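Acetyl-CoA acetyltransferase (Bacillus anthracis, PDB 3SS6) probably catalyses the reversible condensation of two acetyl-CoA molecules to acetoacetyl-CoA and free CoA, as thiolases of the acetyl-CoA acetyltransferase family do. Local coordinates at residues R14-T19 against F215-H220; L32-L37 against D253-V257; Y280-G284 against P296-G301. All coordinates share one frame; numbering follows the deposited sequence.

Overall arrangement
Contacts 1 and 2 adjoin: their centres are about 11 Å apart, and strands 7-19 and 252-262, neighbours in the large mixed sheet, join them directly, with Gly18 N 2.9 Å from Asp253 O and Ser15 N 2.9 Å from Ser255 O. Along the chain their segments alternate. Contact 3 belongs to the second thiolase half; its centre lies about 30 Å from that of contact 1 and about 27 Å from that of contact 2, although strand 275-284 pairs with strand 7-19. Side chains of Arg14, Val257 and Val282 each come within about 10 to 11 Å of a bound potassium ion. Cys91, found as S-hydroxycysteine, is probably the nucleophile, as in other thiolases; the three contacts belong to the scaffold.

Contact 1: R14-T19 against F215-H220; sequences RSPIGT and FSKDEH
A bidentate salt bridge between Arg14 and Asp218, continued by backbone-to-carboxylate bonds, ties the end of strand 7-19 to the loop that follows strand 212-215. The guanidinium meets the carboxylate end-on: Arg14 NH1 lies 2.8 Å from Asp218 OD1 and Arg14 NH2 2.8 Å from Asp218 OD2, each on a syn lone pair, with the two planes only 16° apart. Asp218 OD1 also takes Ile17 N at 2.8 Å, through its anti lone pair. Two donors thus share OD1, and with Arg14 NH2 on OD2 three N-H groups hold the carboxylate's rotation. Gln200 binds Arg14 NE, and Phe197 makes a cation-pi contact with the same arginine.

In the alpha/beta/alpha sandwich of the N-terminal thiolase half, strand 7-19 is an inner strand of the large mixed sheet, between strands 252-262 and 275-284; the loop bonds its last residues in addition to strand 252-262. Glu219 N donates almost straight to Ile17 O (3.1 Å, 174°), and a water bridges that oxygen to His220 N. In return Glu219 OE2 receives Thr19 N at 2.9 Å, 23° out of the carboxylate plane, while Ala23 N supplies a further donor. Glu219 is extended beyond CG, which carries its carboxylate to Thr19. At the opposite end of the contact Pro16 CB sits 4.0 Å from the centroid of the Phe215 ring, a CH-pi contact over one face.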
ATOM      1  N   ARG A  14      -9.443  24.299 -24.955  1.00 13.09           N
ATOM      2  CA  ARG A  14      -9.004  23.043 -24.352  1.00 10.90           C
ATOM      3  C   ARG A  14      -7.509  23.050 -24.137  1.00 13.01           C
ATOM      4  O   ARG A  14      -6.795  23.798 -24.780  1.00 13.78           O
ATOM      5  CB  ARG A  14      -9.364  21.872 -25.266  1.00 11.10           C
ATOM      6  CG  ARG A  14      -8.658  21.916 -26.647  1.00 12.03           C
ATOM      7  CD  ARG A  14      -8.990  20.640 -27.435  1.00 13.37           C
ATOM      8  NE  ARG A  14      -8.337  20.484 -28.746  1.00 14.22           N
ATOM      9  CZ  ARG A  14      -7.140  19.919 -28.934  1.00 12.87           C
ATOM     10  NH1 ARG A  14      -6.401  19.511 -27.896  1.00 12.86           N
ATOM     11  NH2 ARG A  14      -6.672  19.767 -30.170  1.00 15.17           N
ATOM     12  N   SER A  15      -7.027  22.213 -23.225  1.00 12.23           N
ATOM     13  CA  SER A  15      -5.586  21.980 -23.155  1.00 11.31           C
ATOM     14  C   SER A  15      -5.203  21.148 -24.373  1.00 11.30           C
ATOM     15  O   SER A  15      -6.073  20.546 -25.014  1.00 12.07           O
ATOM     16  CB  SER A  15      -5.242  21.203 -21.878  1.00 12.61           C
ATOM     17  OG  SER A  15      -5.720  19.861 -21.953  1.00 13.50           O
ATOM     18  N   PRO A  16      -3.901  21.083 -24.692  1.00 12.67           N
ATOM     19  CA  PRO A  16      -3.509  20.001 -25.596  1.00 13.04           C
ATOM     20  C   PRO A  16      -3.726  18.689 -24.842  1.00 12.50           C
ATOM     21  O   PRO A  16      -3.830  18.693 -23.608  1.00 12.16           O
ATOM     22  CB  PRO A  16      -1.997  20.238 -25.825  1.00 13.61           C
ATOM     23  CG  PRO A  16      -1.666  21.551 -25.143  1.00 12.57           C
ATOM     24  CD  PRO A  16      -2.736  21.745 -24.086  1.00 13.04           C
ATOM     25  N   ILE A  17      -3.789  17.582 -25.575  1.00 12.76           N
ATOM     26  CA  ILE A  17      -4.014  16.278 -24.944  1.00 11.45           C
ATOM     27  C   ILE A  17      -2.676  15.572 -24.754  1.00 13.17           C
ATOM     28  O   ILE A  17      -1.948  15.325 -25.723  1.00 14.47           O
ATOM     29  CB  ILE A  17      -4.983  15.417 -25.773  1.00 12.89           C
ATOM     30  CG1 ILE A  17      -6.347  16.116 -25.875  1.00 12.14           C
ATOM     31  CG2 ILE A  17      -5.134  14.029 -25.142  1.00 12.58           C
ATOM     32  CD1 ILE A  17      -7.266  15.532 -26.936  1.00 15.03           C
ATOM     33  N   GLY A  18      -2.361  15.267 -23.499  1.00 11.89           N
ATOM     34  CA  GLY A  18      -1.138  14.558 -23.151  1.00 13.62           C
ATOM     35  C   GLY A  18      -1.270  13.045 -23.267  1.00 14.17           C
ATOM     36  O   GLY A  18      -2.368  12.489 -23.160  1.00 14.02           O
ATOM     37  N   THR A  19      -0.143  12.380 -23.514  1.00 14.01           N
ATOM     38  CA  THR A  19      -0.115  10.918 -23.520  1.00 13.35           C
ATOM     39  C   THR A  19       0.142  10.405 -22.110  1.00 15.54           C
ATOM     40  O   THR A  19       0.629  11.132 -21.253  1.00 16.14           O
ATOM     41  CB  THR A  19       0.973  10.358 -24.461  1.00 16.89           C
ATOM     42  OG1 THR A  19       2.249  10.901 -24.099  1.00 22.26           O
ATOM     43  CG2 THR A  19       0.664  10.705 -25.898  1.00 17.21           C
ATOM     44  N   PHE A 215       3.545  23.173 -22.367  1.00 17.47           N
ATOM     45  CA  PHE A 215       2.950  22.130 -23.184  1.00 15.75           C
ATOM     46  C   PHE A 215       1.855  22.742 -24.050  1.00 16.79           C
ATOM     47  O   PHE A 215       0.842  23.210 -23.530  1.00 16.93           O
ATOM     48  CB  PHE A 215       2.355  21.076 -22.239  1.00 14.61           C
ATOM     49  CG  PHE A 215       1.656  19.948 -22.932  1.00 15.60           C
ATOM     50  CD1 PHE A 215       2.302  19.196 -23.908  1.00 16.75           C
ATOM     51  CD2 PHE A 215       0.357  19.608 -22.574  1.00 13.92           C
ATOM     52  CE1 PHE A 215       1.654  18.140 -24.534  1.00 19.34           C
ATOM     53  CE2 PHE A 215      -0.294  18.549 -23.178  1.00 15.07           C
ATOM     54  CZ  PHE A 215       0.351  17.815 -24.175  1.00 16.45           C
ATOM     55  N   SER A 216       2.057  22.734 -25.368  1.00 15.41           N
ATOM     56  CA  SER A 216       1.184  23.494 -26.250  1.00 15.99           C
ATOM     57  C   SER A 216       0.656  22.703 -27.449  1.00 17.88           C
ATOM     58  O   SER A 216      -0.179  23.219 -28.193  1.00 18.55           O
ATOM     59  CB  SER A 216       1.886  24.776 -26.719  1.00 20.06           C
ATOM     60  OG  SER A 216       3.023  24.459 -27.497  1.00 22.19           O
ATOM     61  N   LYS A 217       1.125  21.466 -27.625  1.00 16.84           N
ATOM     62  CA  LYS A 217       0.731  20.659 -28.781  1.00 15.89           C
ATOM     63  C   LYS A 217       0.314  19.245 -28.380  1.00 17.83           C
ATOM     64  O   LYS A 217       0.970  18.606 -27.554  1.00 17.65           O
ATOM     65  CB  LYS A 217       1.873  20.569 -29.793  1.00 20.80           C
ATOM     66  CG  LYS A 217       2.529  21.912 -30.111  1.00 32.42           C
ATOM     67  CD  LYS A 217       1.639  22.801 -30.968  1.00 41.65           C
ATOM     68  CE  LYS A 217       1.540  22.267 -32.392  1.00 48.42           C
ATOM     69  NZ  LYS A 217       0.855  23.205 -33.331  1.00 50.16           N
ATOM     70  N   ASP A 218      -0.766  18.765 -28.988  1.00 14.80           N
ATOM     71  CA  ASP A 218      -1.249  17.401 -28.760  1.00 12.56           C
ATOM     72  C   ASP A 218      -0.120  16.408 -29.009  1.00 16.23           C
ATOM     73  O   ASP A 218       0.565  16.481 -30.039  1.00 18.02           O
ATOM     74  CB  ASP A 218      -2.414  17.109 -29.712  1.00 13.30           C
ATOM     75  CG  ASP A 218      -3.622  17.996 -29.448  1.00 16.04           C
ATOM     76  OD1 ASP A 218      -4.096  18.042 -28.286  1.00 14.72           O
ATOM     77  OD2 ASP A 218      -4.107  18.639 -30.408  1.00 15.80           O
ATOM     78  N   GLU A 219       0.093  15.475 -28.086  1.00 14.40           N
ATOM     79  CA  GLU A 219       1.267  14.627 -28.243  1.00 17.92           C
ATOM     80  C   GLU A 219       0.962  13.171 -28.598  1.00 13.97           C
ATOM     81  O   GLU A 219       1.889  12.388 -28.827  1.00 17.01           O
ATOM     82  CB  GLU A 219       2.243  14.755 -27.058  1.00 26.00           C
ATOM     83  CG  GLU A 219       1.653  14.352 -25.749  1.00 22.67           C
ATOM     84  CD  GLU A 219       2.635  14.382 -24.569  1.00 20.96           C
ATOM     85  OE1 GLU A 219       3.843  14.689 -24.704  1.00 24.77           O
ATOM     86  OE2 GLU A 219       2.174  14.070 -23.470  1.00 17.68           O
ATOM     87  N   HIS A 220      -0.322  12.825 -28.703  1.00 12.59           N
ATOM     88  CA  HIS A 220      -0.684  11.448 -29.055  1.00 14.41           C
ATOM     89  C   HIS A 220      -0.497  11.106 -30.542  1.00 16.62           C
ATOM     90  O   HIS A 220      -0.136   9.983 -30.867  1.00 16.29           O
ATOM     91  CB  HIS A 220      -2.118  11.095 -28.614  1.00 15.74           C
ATOM     92  CG  HIS A 220      -2.345   9.623 -28.457  1.00 17.07           C
ATOM     93  ND1 HIS A 220      -1.976   8.934 -27.321  1.00 20.39           N
ATOM     94  CD2 HIS A 220      -2.880   8.704 -29.296  1.00 17.69           C
ATOM     95  CE1 HIS A 220      -2.287   7.658 -27.459  1.00 19.44           C
ATOM     96  NE2 HIS A 220      -2.835   7.490 -28.648  1.00 17.92           N
TER
HETATM   97  O   HOH W   1      -2.772  14.239 -28.142  1.00 14.72           O

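Contact 2: L32-L37 against D253-V257; sequences LAVPVL and DGSAV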
ATOM      1  N   LEU A  32      -4.982  20.913 -13.983  1.00 11.28           N
ATOM      2  CA  LEU A  32      -5.120  20.851 -15.435  1.00 11.81           C
ATOM      3  C   LEU A  32      -6.330  21.675 -15.880  1.00 11.33           C
ATOM      4  O   LEU A  32      -6.340  22.253 -16.963  1.00 12.69           O
ATOM      5  CB  LEU A  32      -5.254  19.390 -15.874  1.00 13.50           C
ATOM      6  CG  LEU A  32      -5.377  19.090 -17.374  1.00 14.01           C
ATOM      7  CD1 LEU A  32      -4.305  19.854 -18.166  1.00 17.08           C
ATOM      8  CD2 LEU A  32      -5.250  17.572 -17.599  1.00 11.43           C
ATOM      9  N   ALA A  33      -7.341  21.746 -15.016  1.00 12.33           N
ATOM     10  CA  ALA A  33      -8.545  22.528 -15.328  1.00 12.43           C
ATOM     11  C   ALA A  33      -8.311  24.018 -15.181  1.00 14.21           C
ATOM     12  O   ALA A  33      -8.821  24.801 -15.976  1.00 12.30           O
ATOM     13  CB  ALA A  33      -9.718  22.099 -14.447  1.00 14.78           C
ATOM     14  N   VAL A  34      -7.539  24.405 -14.169  1.00 14.21           N
ATOM     15  CA  VAL A  34      -7.385  25.821 -13.828  1.00 13.37           C
ATOM     16  C   VAL A  34      -7.052  26.768 -14.999  1.00 14.66           C
ATOM     17  O   VAL A  34      -7.774  27.722 -15.233  1.00 13.06           O
ATOM     18  CB  VAL A  34      -6.393  26.020 -12.648  1.00 15.17           C
ATOM     19  CG1 VAL A  34      -5.901  27.461 -12.606  1.00 16.76           C
ATOM     20  CG2 VAL A  34      -7.067  25.632 -11.316  1.00 13.72           C
ATOM     21  N   PRO A  35      -5.962  26.510 -15.742  1.00 15.54           N
ATOM     22  CA  PRO A  35      -5.599  27.490 -16.777  1.00 14.70           C
ATOM     23  C   PRO A  35      -6.614  27.560 -17.916  1.00 14.96           C
ATOM     24  O   PRO A  35      -6.739  28.605 -18.572  1.00 14.56           O
ATOM     25  CB  PRO A  35      -4.240  26.987 -17.296  1.00 18.18           C
ATOM     26  CG  PRO A  35      -4.169  25.548 -16.875  1.00 17.51           C
ATOM     27  CD  PRO A  35      -4.971  25.426 -15.608  1.00 15.06           C
ATOM     28  N   VAL A  36      -7.318  26.457 -18.142  1.00 13.55           N
ATOM     29  CA  VAL A  36      -8.337  26.400 -19.185  1.00 14.24           C
ATOM     30  C   VAL A  36      -9.605  27.142 -18.743  1.00 13.96           C
ATOM     31  O   VAL A  36     -10.224  27.866 -19.539  1.00 14.65           O
ATOM     32  CB  VAL A  36      -8.613  24.940 -19.606  1.00 16.71           C
ATOM     33  CG1 VAL A  36      -9.630  24.889 -20.726  1.00 17.28           C
ATOM     34  CG2 VAL A  36      -7.312  24.288 -20.065  1.00 17.86           C
ATOM     35  N   LEU A  37      -9.984  26.977 -17.476  1.00 13.39           N
ATOM     36  CA  LEU A  37     -11.061  27.781 -16.906  1.00 13.06           C
ATOM     37  C   LEU A  37     -10.737  29.264 -17.039  1.00 14.85           C
ATOM     38  O   LEU A  37     -11.580  30.066 -17.441  1.00 14.76           O
ATOM     39  CB  LEU A  37     -11.231  27.466 -15.423  1.00 13.36           C
ATOM     40  CG  LEU A  37     -11.857  26.113 -15.108  1.00 14.42           C
ATOM     41  CD1 LEU A  37     -11.785  25.850 -13.608  1.00 17.20           C
ATOM     42  CD2 LEU A  37     -13.307  26.050 -15.601  1.00 14.35           C
ATOM     43  N   ASP A 253      -4.417  12.631 -20.911  1.00 11.90           N
ATOM     44  CA  ASP A 253      -4.699  13.705 -19.952  1.00 14.09           C
ATOM     45  C   ASP A 253      -5.173  14.940 -20.706  1.00 14.84           C
ATOM     46  O   ASP A 253      -4.600  15.301 -21.730  1.00 13.35           O
ATOM     47  CB  ASP A 253      -3.425  14.069 -19.174  1.00 13.86           C
ATOM     48  CG  ASP A 253      -2.754  12.862 -18.541  1.00 15.82           C
ATOM     49  OD1 ASP A 253      -3.468  11.963 -18.056  1.00 14.39           O
ATOM     50  OD2 ASP A 253      -1.506  12.801 -18.518  1.00 14.77           O
ATOM     51  N   GLY A 254      -6.198  15.612 -20.203  1.00 10.58           N
ATOM     52  CA  GLY A 254      -6.629  16.835 -20.871  1.00 10.65           C
ATOM     53  C   GLY A 254      -7.784  17.513 -20.176  1.00 13.66           C
ATOM     54  O   GLY A 254      -8.477  16.891 -19.397  1.00 13.44           O
ATOM     55  N   SER A 255      -7.987  18.795 -20.458  1.00 11.08           N
ATOM     56  CA  SER A 255      -9.194  19.479 -19.998  1.00 10.35           C
ATOM     57  C   SER A 255      -9.796  20.273 -21.145  1.00 12.96           C
ATOM     58  O   SER A 255      -9.117  20.566 -22.143  1.00 14.65           O
ATOM     59  CB  SER A 255      -8.874  20.411 -18.822  1.00 12.67           C
ATOM     60  OG  SER A 255      -7.929  21.406 -19.211  1.00 14.75           O
ATOM     61  N   ALA A 256     -11.081  20.598 -21.024  1.00 11.11           N
ATOM     62  CA  ALA A 256     -11.766  21.364 -22.064  1.00 11.18           C
ATOM     63  C   ALA A 256     -12.964  22.072 -21.452  1.00 13.40           C
ATOM     64  O   ALA A 256     -13.686  21.486 -20.646  1.00 13.51           O
ATOM     65  CB  ALA A 256     -12.209  20.442 -23.201  1.00 13.13           C
ATOM     66  N   VAL A 257     -13.178  23.329 -21.836  1.00 11.80           N
ATOM     67  CA  VAL A 257     -14.122  24.189 -21.127  1.00 14.04           C
ATOM     68  C   VAL A 257     -14.864  25.070 -22.132  1.00 15.75           C
ATOM     69  O   VAL A 257     -14.254  25.582 -23.068  1.00 17.88           O
ATOM     70  CB  VAL A 257     -13.339  25.110 -20.141  1.00 17.85           C
ATOM     71  CG1 VAL A 257     -14.241  26.102 -19.484  1.00 18.18           C
ATOM     72  CG2 VAL A 257     -12.630  24.267 -19.059  1.00 21.12           C
TER
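Ser255 OG donates to Leu32 O at 2.9 Å, the one hydrogen bond between helix 32-37 and strand 253-257 in a contact otherwise made by apolar packing. The hydroxyl reaches the oxygen from above the carbonyl plane (52° out) rather than along a lone pair. It lies between the backbone N and the carbonyl carbon of its own residue (chi1 60°), which turns it toward the helix. Val36 CG2 lies 3.1 Å from Ser255 OG, so the hydroxyl sits against both the helix backbone and a methyl group. Ser255 N is meanwhile bonded to Ser15 OG, which joins the strand to strand 7-19 at this residue.

The segments are part of an alpha/beta layer of the thiolase fold: helix 29-43 lies against the mixed sheet, over strand 252-262, with the two short axes 7.7 Å apart and 31° from parallel. The helix is kinked at Pro35 and Val36, whose N atoms lack the normal bond to the preceding turn.

Apolar contacts follow on both sides of the serine. Leu32, with CG anti to its backbone N, sends CD2 over the backbone of the strand, where it packs 3.4 Å from Gly254 N and 3.6 Å from Gly254 C. Further along, the side chains of Val36 and Val257 lie antiparallel side by side, and Val36 CG1 is 3.5 Å from Val257 CG2, a close methyl contact. Leu37 crosses Val257 at about a right angle; although its CB points away from the strand, CD2 comes back to 3.9 Å from Val257 CG2. Val118 and Val114 of strand 112-120, and Val13 and Ile204, pack around these side chains.

Contact 3: Y280-G284 against P296-G301; sequences YSVAG and PAIRKG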
ATOM      1  N   TYR A 280     -30.136  17.970 -27.131  1.00 16.37           N
ATOM      2  CA  TYR A 280     -29.246  16.934 -26.622  1.00 15.45           C
ATOM      3  C   TYR A 280     -30.072  15.727 -26.248  1.00 15.43           C
ATOM      4  O   TYR A 280     -31.275  15.852 -25.983  1.00 18.17           O
ATOM      5  CB  TYR A 280     -28.417  17.426 -25.415  1.00 15.44           C
ATOM      6  CG  TYR A 280     -29.215  18.247 -24.423  1.00 16.90           C
ATOM      7  CD1 TYR A 280     -29.960  17.637 -23.418  1.00 15.26           C
ATOM      8  CD2 TYR A 280     -29.239  19.636 -24.506  1.00 18.13           C
ATOM      9  CE1 TYR A 280     -30.699  18.391 -22.527  1.00 17.25           C
ATOM     10  CE2 TYR A 280     -29.973  20.394 -23.618  1.00 16.94           C
ATOM     11  CZ  TYR A 280     -30.701  19.764 -22.625  1.00 17.62           C
ATOM     12  OH  TYR A 280     -31.451  20.502 -21.734  1.00 20.92           O
ATOM     13  N   SER A 281     -29.443  14.554 -26.235  1.00 15.90           N
ATOM     14  CA  SER A 281     -30.174  13.326 -25.973  1.00 16.20           C
ATOM     15  C   SER A 281     -29.294  12.267 -25.312  1.00 17.71           C
ATOM     16  O   SER A 281     -28.070  12.278 -25.456  1.00 19.71           O
ATOM     17  CB  SER A 281     -30.744  12.780 -27.278  1.00 20.76           C
ATOM     18  OG  SER A 281     -29.701  12.606 -28.214  1.00 21.40           O
ATOM     19  N   VAL A 282     -29.942  11.356 -24.592  1.00 17.11           N
ATOM     20  CA  VAL A 282     -29.256  10.290 -23.859  1.00 16.53           C
ATOM     21  C   VAL A 282     -30.017   8.984 -24.078  1.00 17.81           C
ATOM     22  O   VAL A 282     -31.244   8.947 -23.955  1.00 22.20           O
ATOM     23  CB  VAL A 282     -29.228  10.598 -22.340  1.00 18.67           C
ATOM     24  CG1 VAL A 282     -28.595   9.453 -21.567  1.00 19.71           C
ATOM     25  CG2 VAL A 282     -28.479  11.901 -22.071  1.00 17.83           C
ATOM     26  N   ALA A 283     -29.299   7.911 -24.400  1.00 16.39           N
ATOM     27  CA  ALA A 283     -29.952   6.616 -24.623  1.00 17.47           C
ATOM     28  C   ALA A 283     -29.195   5.497 -23.915  1.00 19.53           C
ATOM     29  O   ALA A 283     -27.966   5.471 -23.920  1.00 21.29           O
ATOM     30  CB  ALA A 283     -30.056   6.328 -26.127  1.00 21.27           C
ATOM     31  N   GLY A 284     -29.926   4.588 -23.283  1.00 17.70           N
ATOM     32  CA  GLY A 284     -29.298   3.452 -22.629  1.00 20.17           C
ATOM     33  C   GLY A 284     -29.321   2.180 -23.459  1.00 21.91           C
ATOM     34  O   GLY A 284     -30.343   1.829 -24.053  1.00 23.37           O
ATOM     35  N   PRO A 296     -28.625   5.001 -31.057  1.00 21.05           N
ATOM     36  CA  PRO A 296     -29.931   5.426 -30.543  1.00 21.18           C
ATOM     37  C   PRO A 296     -29.932   6.858 -29.991  1.00 20.78           C
ATOM     38  O   PRO A 296     -30.973   7.510 -30.054  1.00 23.92           O
ATOM     39  CB  PRO A 296     -30.223   4.414 -29.424  1.00 23.48           C
ATOM     40  CG  PRO A 296     -28.891   3.859 -29.049  1.00 22.17           C
ATOM     41  CD  PRO A 296     -28.092   3.838 -30.322  1.00 22.56           C
ATOM     42  N   ALA A 297     -28.808   7.331 -29.452  1.00 19.20           N
ATOM     43  CA  ALA A 297     -28.752   8.698 -28.933  1.00 16.32           C
ATOM     44  C   ALA A 297     -28.927   9.700 -30.062  1.00 16.99           C
ATOM     45  O   ALA A 297     -29.691  10.659 -29.948  1.00 18.80           O
ATOM     46  CB  ALA A 297     -27.440   8.950 -28.192  1.00 17.36           C
ATOM     47  N   ILE A 298     -28.232   9.460 -31.167  1.00 17.87           N
ATOM     48  CA  ILE A 298     -28.349  10.350 -32.321  1.00 19.21           C
ATOM     49  C   ILE A 298     -29.751  10.280 -32.928  1.00 20.36           C
ATOM     50  O   ILE A 298     -30.359  11.314 -33.211  1.00 22.76           O
ATOM     51  CB  ILE A 298     -27.249  10.079 -33.363  1.00 17.69           C
ATOM     52  CG1 ILE A 298     -25.894  10.542 -32.807  1.00 16.58           C
ATOM     53  CG2 ILE A 298     -27.564  10.784 -34.696  1.00 19.18           C
ATOM     54  CD1 ILE A 298     -24.701  10.139 -33.660  1.00 19.27           C
ATOM     55  N   ARG A 299     -30.282   9.075 -33.105  1.00 17.61           N
ATOM     56  CA  ARG A 299     -31.621   8.940 -33.677  1.00 21.65           C
ATOM     57  C   ARG A 299     -32.652   9.658 -32.818  1.00 25.31           C
ATOM     58  O   ARG A 299     -33.492  10.391 -33.337  1.00 23.32           O
ATOM     59  CB  ARG A 299     -31.993   7.468 -33.876  1.00 23.36           C
ATOM     60  CG  ARG A 299     -31.153   6.783 -34.946  1.00 26.63           C
ATOM     61  CD  ARG A 299     -31.608   5.358 -35.224  1.00 31.91           C
ATOM     62  NE  ARG A 299     -31.094   4.883 -36.509  1.00 34.75           N
ATOM     63  CZ  ARG A 299     -30.431   3.742 -36.685  1.00 36.23           C
ATOM     64  NH1 ARG A 299     -30.196   2.937 -35.659  1.00 34.51           N
ATOM     65  NH2 ARG A 299     -30.010   3.404 -37.895  1.00 37.60           N
ATOM     66  N   LYS A 300     -32.564   9.454 -31.505  1.00 25.27           N
ATOM     67  CA  LYS A 300     -33.487  10.071 -30.551  1.00 26.88           C
ATOM     68  C   LYS A 300     -33.416  11.594 -30.639  1.00 23.31           C
ATOM     69  O   LYS A 300     -34.449  12.284 -30.690  1.00 23.44           O
ATOM     70  CB  LYS A 300     -33.138   9.601 -29.133  1.00 31.43           C
ATOM     71  CG  LYS A 300     -34.062  10.078 -28.024  1.00 36.64           C
ATOM     72  CD  LYS A 300     -33.652   9.437 -26.697  1.00 38.35           C
ATOM     73  CE  LYS A 300     -34.536   9.871 -25.538  1.00 39.29           C
ATOM     74  NZ  LYS A 300     -34.132   9.181 -24.279  1.00 37.52           N
ATOM     75  N   GLY A 301     -32.195  12.110 -30.674  1.00 22.69           N
ATOM     76  CA  GLY A 301     -31.959  13.542 -30.737  1.00 22.96           C
ATOM     77  C   GLY A 301     -32.408  14.203 -32.029  1.00 25.40           C
ATOM     78  O   GLY A 301     -32.924  15.319 -32.003  1.00 26.16           O
TER
HETATM   79  O   HOH W   2     -32.895  12.198 -23.835  1.00 19.46           O
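Strand 280-284 and helix 296-301 run at 137° between their N-to-C directions, with their short axes 6.9 Å apart at the nearest point, and the alpha carbons of Ala283 and Ala297 come within 4.9 Å. They form a beta-alpha unit of the C-terminal thiolase half, in which helix 294-305 covers the mixed sheet at strand 275-284. The alternation of the strand divides its side chains: Ser281 and Ala283 point toward the helix, whereas Tyr280 and Val282 point away, Tyr280 packing on helix 93-107 and also on Val109 of a second subunit, and Val282 on Thr83 of that subunit.

Small residues allow the close approach. Ala283 CB touches Pro296 CB at 3.8 Å and lies 4.2 Å from Ala297 CB, and Gly301, lacking a side chain, lets Ser281 OG come to 3.5 Å from Gly301 CA. Ser281 OG lies between its backbone N and carbonyl carbon, and in that position donates to Ala297 O at 2.6 Å. The donor stands 41° above the carbonyl plane. Because Gly301 N, as the ordinary helix donor, reaches Ala297 O from the other face, this buried carbonyl is gripped from both sides without loss of the helical bond.

On the outer side of the contact Lys300 reaches across beside the strand. Its chain is extended throughout, CG being anti to the backbone N, which carries the ammonium group past the serine to the carbonyl of Val282. A water that accepts from Val282 N also lies at the ammonium, by a weak bond. Lys300 NZ itself donates to Val282 O at 2.9 Å, with a C=O...N angle of 166°.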